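Local coordinates for KaiC-like domain-containing protein (Pyrococcus horikoshii, PDB 3BS4) that is of unknown function but has a KaiC-like domain, probably related to the RecA-type fold, and binds an unidentified peptide in the crystal, at residues E6-E9 and L10-I14; L115-K118 and Y119-V123; D132-L135 and F136-R139. One frame throughout, in Å; residues are numbered along the deposited sequence.

Interaction 1: residues E6-E9 and L10-I14; sequences EIEE and LDREI
Ile7 and Leu10 meet on the buried side at the start of helix 8-14, where Ile7 CB lies 4.2 Å from Leu10 CD1. Both side chains also rest on Leu250 of strand 247-252, and Leu10 reaches Phe239 of strand 238-244 as well, so this flank is closed by the C-terminal hairpin. The opposite character appears at Glu8, Glu9 and Arg12, on the more solvent-accessible flank. There Arg12 NH1 approaches Glu9 OE1 at 2.6 Å in a salt bridge whose hydrogen-bond component is weak, its N-H...O angle being 120°. The two side chains run alongside each other and point the same way, but carboxylate and guanidinium planes are turned 64° apart. Arg12 comes round because its chain bends at chi3 (-31°), which also sets NH2 3.3 Å from Glu8 CG; the Glu8 carboxylate itself stays beyond salt-bridge range. Glu13 adds a like charge near Glu9 but is engaged by Arg252. Asp11 turns back to Ser4 and the backbone N of Trp5, tying the helix to the preceding segment. Backbone evidence fixes the start of the helix: Ile7 O accepts a 3.2 Å bond from Asp11 N and a weak one from Leu10 N, and Glu8 O takes Arg12 N at 2.9 Å. With Ile7 at the N-cap position, this is the N-terminal end of a short amphipathic helix packed on a beta-hairpin.

Interaction 2: residues L115-K118 and Y119-V123; sequences LPIK and YAKAV
Leu115 lies over one face of the Tyr119 ring, one helical turn on, with CD1 4.1 Å from the ring centroid and 17° off its normal, the geometry of a CH-pi contact. The branch point closes in further, Leu115 CG standing 3.6 Å from Tyr119 CE2. A chi1 of -171° turns the isopropyl end of Leu115 to the carbonyl side, where the ring of Tyr119 leans back to meet it. Beneath this pair the backbone bond from Tyr119 N to Leu115 O measures 2.8 Å and is nearly straight at 164°. Farther round, the Lys118 ammonium reaches the carbonyls of Glu107 and Met109. The phenol OH bonds to Tyr151 and Thr89, and Phe55 meets the ring edge-to-face. With an alanine in place of Tyr119, Leu115 is likely to lose its aromatic platform, and Tyr151 and Thr89 the hydroxyl they share. The bound peptide packs on Tyr119 with a polar side chain and on Val123 with an aromatic one. Apolar contact over the ring face, combined with hydrogen bonding at its hydroxyl, is consistent with a ring fixed in position and tilt beside the peptide.

Interaction 3: residues D132-L135 and F136-R139; sequences DLNL and FEGR
A Schellman motif ends helix 115-132, and the type II beta turn Phe136-Arg139 follows almost at once; Arg139 reaches back to the carbonyl of Leu135, which lies between them. Arg139 NH1 donates to Leu135 O at 3.0 Å with an N-H...O angle of 159°. The oxygen sits at the guanidinium edge, only 12° out of that group's plane, whereas the donor is tilted from the carbonyl plane. Extended from CG to NE, the arginine lies alongside Leu135, pointing the same way, with Leu135 CD2 3.5 Å from Arg139 NH1. At the far end NH2 forms a salt bridge with Asp49, which gives the guanidinium a second anchor despite the nearby Arg83.

Asn134, with positive phi (61°), is the residue at which the chain leaves the helix. The turn itself closes through Arg139 N to Phe136 O at 3.0 Å, with Gly138 adopting the positive phi of its third position. Two waters join the helix exit to the turn: one donates to Asn134 OD1 at 2.9 Å and weakly accepts from Phe136 N, while the other donates to Asn134 O and, at 2.6 Å, to Glu137 O. Asn134 and Glu137 also run side by side, Asn134 ND2 lying 3.7 Å from Glu137 CB. The Phe136 side chain packs on Met131, Leu51 and Pro181.

How the interactions relate
Interactions 2 and 3 share one helix: residues 115-123 form its first turns, and 132-139 leave its C-terminal end on the way to strand 141-146. Their centres are about 22 Å apart and their nearest atoms about 7 Å apart, without touching. Interaction 1 sits on a separate N-terminal helix against the strands near the C-terminus; its centre is about 33 Å from that of interaction 2, and the two lie on opposite sides of the chain's centre. It is about 28 Å from interaction 3 between centres, with about 11 Å between nearest atoms. Interaction 2 is next to the bound peptide, through Tyr119 and Val123; interaction 3 is a surface contact at the other end of the same helix.

Interaction 1: residues E6-E9 and L10-I14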
loop_
_atom_site.group_PDB
_atom_site.type_symbol
_atom_site.label_atom_id
_atom_site.label_comp_id
_atom_site.label_asym_id
_atom_site.label_seq_id
_atom_site.Cartn_x
_atom_site.Cartn_y
_atom_site.Cartn_z
ATOM N N GLU A 6 -5.370 -12.833 1.267
ATOM C CA GLU A 6 -6.802 -12.649 0.964
ATOM C C GLU A 6 -7.207 -13.149 -0.424
ATOM O O GLU A 6 -8.305 -12.851 -0.920
ATOM C CB GLU A 6 -7.247 -11.195 1.176
ATOM C CG GLU A 6 -6.942 -10.650 2.574
ATOM C CD GLU A 6 -7.719 -11.343 3.686
ATOM O OE1 GLU A 6 -8.846 -11.839 3.444
ATOM O OE2 GLU A 6 -7.207 -11.371 4.820
ATOM N N ILE A 7 -6.301 -13.912 -1.028
ATOM C CA ILE A 7 -6.496 -14.547 -2.318
ATOM C C ILE A 7 -5.970 -15.962 -2.126
ATOM O O ILE A 7 -4.780 -16.164 -1.892
ATOM C CB ILE A 7 -5.735 -13.799 -3.431
ATOM C CG1 ILE A 7 -6.300 -12.376 -3.575
ATOM C CG2 ILE A 7 -5.816 -14.562 -4.766
ATOM C CD1 ILE A 7 -5.510 -11.478 -4.521
ATOM N N GLU A 8 -6.881 -16.931 -2.188
ATOM C CA GLU A 8 -6.580 -18.308 -1.811
ATOM C C GLU A 8 -5.448 -18.921 -2.632
ATOM O O GLU A 8 -4.600 -19.650 -2.105
ATOM C CB GLU A 8 -7.848 -19.164 -1.914
ATOM C CG GLU A 8 -7.677 -20.604 -1.420
ATOM C CD GLU A 8 -7.694 -20.749 0.105
ATOM O OE1 GLU A 8 -7.672 -19.724 0.837
ATOM O OE2 GLU A 8 -7.739 -21.914 0.571
ATOM N N GLU A 9 -5.419 -18.607 -3.927
ATOM C CA GLU A 9 -4.377 -19.130 -4.805
ATOM C C GLU A 9 -2.975 -18.701 -4.379
ATOM O O GLU A 9 -2.029 -19.467 -4.479
ATOM C CB GLU A 9 -4.655 -18.725 -6.253
ATOM C CG GLU A 9 -5.836 -19.480 -6.861
ATOM C CD GLU A 9 -5.447 -20.846 -7.422
ATOM O OE1 GLU A 9 -4.426 -21.434 -6.986
ATOM O OE2 GLU A 9 -6.170 -21.344 -8.315
ATOM N N LEU A 10 -2.848 -17.466 -3.897
ATOM C CA LEU A 10 -1.568 -17.004 -3.387
ATOM C C LEU A 10 -1.177 -17.699 -2.082
ATOM O O LEU A 10 -0.039 -18.162 -1.929
ATOM C CB LEU A 10 -1.568 -15.483 -3.210
ATOM C CG LEU A 10 -1.598 -14.640 -4.484
ATOM C CD1 LEU A 10 -1.680 -13.159 -4.113
ATOM C CD2 LEU A 10 -0.372 -14.893 -5.370
ATOM N N ASP A 11 -2.117 -17.770 -1.140
ATOM C CA ASP A 11 -1.867 -18.503 0.108
ATOM C C ASP A 11 -1.397 -19.936 -0.190
ATOM O O ASP A 11 -0.426 -20.410 0.396
ATOM C CB ASP A 11 -3.120 -18.540 0.984
ATOM C CG ASP A 11 -3.435 -17.198 1.629
ATOM O OD1 ASP A 11 -2.624 -16.246 1.490
ATOM O OD2 ASP A 11 -4.505 -17.089 2.276
ATOM N N ARG A 12 -2.065 -20.600 -1.129
ATOM C CA ARG A 12 -1.736 -21.994 -1.458
ATOM C C ARG A 12 -0.389 -22.154 -2.153
ATOM O O ARG A 12 0.406 -23.023 -1.786
ATOM C CB ARG A 12 -2.843 -22.631 -2.300
ATOM C CG ARG A 12 -2.746 -24.164 -2.383
ATOM C CD ARG A 12 -3.899 -24.797 -3.159
ATOM N NE ARG A 12 -5.150 -24.038 -3.055
ATOM C CZ ARG A 12 -5.687 -23.331 -4.051
ATOM N NH1 ARG A 12 -5.101 -23.284 -5.242
ATOM N NH2 ARG A 12 -6.824 -22.675 -3.859
ATOM N N GLU A 13 -0.127 -21.318 -3.156
ATOM C CA GLU A 13 1.032 -21.508 -4.025
ATOM C C GLU A 13 2.328 -20.908 -3.513
ATOM O O GLU A 13 3.390 -21.484 -3.713
ATOM C CB GLU A 13 0.740 -21.006 -5.447
ATOM C CG GLU A 13 -0.429 -21.703 -6.135
ATOM C CD GLU A 13 -0.237 -23.206 -6.320
ATOM O OE1 GLU A 13 0.914 -23.679 -6.407
ATOM O OE2 GLU A 13 -1.257 -23.915 -6.391
ATOM N N ILE A 14 2.263 -19.748 -2.867
ATOM C CA ILE A 14 3.480 -19.146 -2.338
ATOM C C ILE A 14 3.512 -19.021 -0.809
ATOM O O ILE A 14 4.514 -18.582 -0.245
ATOM C CB ILE A 14 3.813 -17.780 -3.006
ATOM C CG1 ILE A 14 2.762 -16.718 -2.672
ATOM C CG2 ILE A 14 3.993 -17.949 -4.530
ATOM C CD1 ILE A 14 3.222 -15.273 -2.962
#

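Interaction 2: residues L115-K118 and Y119-V123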
loop_
_atom_site.group_PDB
_atom_site.type_symbol
_atom_site.label_atom_id
_atom_site.label_comp_id
_atom_site.label_asym_id
_atom_site.label_seq_id
_atom_site.Cartn_x
_atom_site.Cartn_y
_atom_site.Cartn_z
ATOM N N LEU A 115 9.680 15.297 4.575
ATOM C CA LEU A 115 8.523 14.401 4.551
ATOM C C LEU A 115 8.646 13.184 5.506
ATOM O O LEU A 115 7.673 12.861 6.196
ATOM C CB LEU A 115 8.214 13.964 3.117
ATOM C CG LEU A 115 6.903 13.200 2.919
ATOM C CD1 LEU A 115 5.724 13.948 3.540
ATOM C CD2 LEU A 115 6.628 12.893 1.456
ATOM N N PRO A 116 9.802 12.490 5.536
ATOM C CA PRO A 116 9.915 11.333 6.434
ATOM C C PRO A 116 9.547 11.601 7.894
ATOM O O PRO A 116 8.764 10.836 8.459
ATOM C CB PRO A 116 11.394 10.933 6.307
ATOM C CG PRO A 116 11.693 11.255 4.883
ATOM C CD PRO A 116 11.027 12.621 4.715
ATOM N N ILE A 117 10.083 12.665 8.491
ATOM C CA ILE A 117 9.758 12.976 9.892
ATOM C C ILE A 117 8.297 13.418 10.046
ATOM O O ILE A 117 7.646 13.126 11.066
ATOM C CB ILE A 117 10.780 13.979 10.536
ATOM C CG1 ILE A 117 10.613 14.033 12.054
ATOM C CG2 ILE A 117 10.680 15.354 9.931
ATOM C CD1 ILE A 117 11.481 13.002 12.751
ATOM N N LYS A 118 7.761 14.098 9.038
ATOM C CA LYS A 118 6.355 14.497 9.095
ATOM C C LYS A 118 5.429 13.268 9.044
ATOM O O LYS A 118 4.423 13.206 9.767
ATOM C CB LYS A 118 6.024 15.535 8.025
ATOM C CG LYS A 118 6.754 16.848 8.314
ATOM C CD LYS A 118 6.338 17.985 7.402
ATOM C CE LYS A 118 6.938 19.283 7.958
ATOM N NZ LYS A 118 6.675 20.436 7.040
ATOM N N TYR A 119 5.790 12.277 8.226
ATOM C CA TYR A 119 5.027 11.022 8.240
ATOM C C TYR A 119 5.130 10.328 9.594
ATOM O O TYR A 119 4.140 9.795 10.105
ATOM C CB TYR A 119 5.529 10.045 7.188
ATOM C CG TYR A 119 4.892 10.177 5.824
ATOM C CD1 TYR A 119 3.519 10.383 5.672
ATOM C CD2 TYR A 119 5.656 9.985 4.686
ATOM C CE1 TYR A 119 2.940 10.471 4.388
ATOM C CE2 TYR A 119 5.099 10.069 3.420
ATOM C CZ TYR A 119 3.759 10.322 3.274
ATOM O OH TYR A 119 3.231 10.372 2.006
ATOM N N ALA A 120 6.333 10.312 10.158
ATOM C CA ALA A 120 6.558 9.568 11.400
ATOM C C ALA A 120 5.696 10.143 12.508
ATOM O O ALA A 120 5.131 9.406 13.305
ATOM C CB ALA A 120 8.036 9.618 11.785
ATOM N N LYS A 121 5.581 11.464 12.533
ATOM C CA LYS A 121 4.772 12.142 13.534
ATOM C C LYS A 121 3.296 11.782 13.367
ATOM O O LYS A 121 2.617 11.499 14.344
ATOM C CB LYS A 121 4.993 13.654 13.446
ATOM C CG LYS A 121 6.454 14.046 13.614
ATOM C CD LYS A 121 6.658 15.554 13.485
ATOM C CE LYS A 121 8.109 15.948 13.731
ATOM N NZ LYS A 121 8.554 15.682 15.118
ATOM N N ALA A 122 2.820 11.774 12.119
ATOM C CA ALA A 122 1.409 11.412 11.831
ATOM C C ALA A 122 1.144 9.983 12.242
ATOM O O ALA A 122 0.131 9.686 12.882
ATOM C CB ALA A 122 1.084 11.588 10.335
ATOM N N VAL A 123 2.061 9.094 11.871
ATOM C CA VAL A 123 1.923 7.695 12.218
ATOM C C VAL A 123 1.888 7.523 13.739
ATOM O O VAL A 123 1.026 6.806 14.258
ATOM C CB VAL A 123 3.015 6.848 11.561
ATOM C CG1 VAL A 123 2.971 5.426 12.117
ATOM C CG2 VAL A 123 2.810 6.845 10.036
#

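Interaction 3: residues D132-L135 and F136-R139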
loop_
_atom_site.group_PDB
_atom_site.type_symbol
_atom_site.label_atom_id
_atom_site.label_comp_id
_atom_site.label_asym_id
_atom_site.label_seq_id
_atom_site.Cartn_x
_atom_site.Cartn_y
_atom_site.Cartn_z
ATOM N N ASP A 132 -4.406 3.970 22.879
ATOM C CA ASP A 132 -5.278 4.484 23.957
ATOM C C ASP A 132 -6.608 3.722 24.003
ATOM O O ASP A 132 -7.115 3.406 25.082
ATOM C CB ASP A 132 -5.547 5.974 23.807
ATOM C CG ASP A 132 -4.370 6.850 24.225
ATOM O OD1 ASP A 132 -3.303 6.341 24.655
ATOM O OD2 ASP A 132 -4.516 8.082 24.109
ATOM N N LEU A 133 -7.177 3.447 22.835
ATOM C CA LEU A 133 -8.457 2.752 22.753
ATOM C C LEU A 133 -8.334 1.233 22.853
ATOM O O LEU A 133 -9.349 0.517 22.829
ATOM C CB LEU A 133 -9.204 3.177 21.484
ATOM C CG LEU A 133 -9.440 4.680 21.280
ATOM C CD1 LEU A 133 -10.241 4.947 19.977
ATOM C CD2 LEU A 133 -10.187 5.339 22.479
ATOM N N ASN A 134 -7.090 0.755 22.958
ATOM C CA ASN A 134 -6.764 -0.688 23.006
ATOM C C ASN A 134 -7.209 -1.436 21.751
ATOM O O ASN A 134 -7.664 -2.590 21.806
ATOM C CB ASN A 134 -7.317 -1.373 24.280
ATOM C CG ASN A 134 -6.695 -2.737 24.513
ATOM O OD1 ASN A 134 -5.469 -2.888 24.471
ATOM N ND2 ASN A 134 -7.531 -3.741 24.733
ATOM N N LEU A 135 -7.068 -0.774 20.605
ATOM C CA LEU A 135 -7.576 -1.345 19.373
ATOM C C LEU A 135 -6.592 -2.293 18.705
ATOM O O LEU A 135 -6.992 -3.010 17.797
ATOM C CB LEU A 135 -8.048 -0.263 18.393
ATOM C CG LEU A 135 -9.343 0.447 18.803
ATOM C CD1 LEU A 135 -9.617 1.631 17.896
ATOM C CD2 LEU A 135 -10.534 -0.529 18.804
ATOM N N PHE A 136 -5.329 -2.316 19.130
ATOM C CA PHE A 136 -4.399 -3.298 18.557
ATOM C C PHE A 136 -4.747 -4.720 18.987
ATOM O O PHE A 136 -4.507 -5.679 18.255
ATOM C CB PHE A 136 -2.948 -3.017 18.929
ATOM C CG PHE A 136 -2.361 -1.792 18.278
ATOM C CD1 PHE A 136 -1.916 -1.825 16.947
ATOM C CD2 PHE A 136 -2.188 -0.629 19.004
ATOM C CE1 PHE A 136 -1.330 -0.695 16.370
ATOM C CE2 PHE A 136 -1.603 0.495 18.436
ATOM C CZ PHE A 136 -1.178 0.457 17.115
ATOM N N GLU A 137 -5.326 -4.846 20.181
ATOM C CA GLU A 137 -5.647 -6.153 20.743
ATOM C C GLU A 137 -6.534 -6.984 19.825
ATOM O O GLU A 137 -7.627 -6.566 19.478
ATOM C CB GLU A 137 -6.307 -5.969 22.109
ATOM C CG GLU A 137 -7.092 -7.183 22.604
ATOM C CD GLU A 137 -6.204 -8.369 22.925
ATOM O OE1 GLU A 137 -5.130 -8.165 23.542
ATOM O OE2 GLU A 137 -6.588 -9.510 22.559
ATOM N N GLY A 138 -6.032 -8.155 19.425
ATOM C CA GLY A 138 -6.779 -9.091 18.583
ATOM C C GLY A 138 -6.870 -8.683 17.120
ATOM O O GLY A 138 -7.593 -9.306 16.342
ATOM N N ARG A 139 -6.131 -7.634 16.754
ATOM C CA ARG A 139 -6.126 -7.120 15.384
ATOM C C ARG A 139 -4.733 -7.137 14.800
ATOM O O ARG A 139 -3.736 -7.189 15.526
ATOM C CB ARG A 139 -6.670 -5.690 15.327
ATOM C CG ARG A 139 -8.145 -5.635 15.545
ATOM C CD ARG A 139 -8.710 -4.245 15.367
ATOM N NE ARG A 139 -10.138 -4.278 15.654
ATOM C CZ ARG A 139 -10.653 -4.135 16.872
ATOM N NH1 ARG A 139 -9.855 -3.891 17.907
ATOM N NH2 ARG A 139 -11.974 -4.222 17.048
HETATM O O HOH W 1 -4.062 -2.351 21.970
HETATM O O HOH W 2 -8.986 -4.755 20.675
#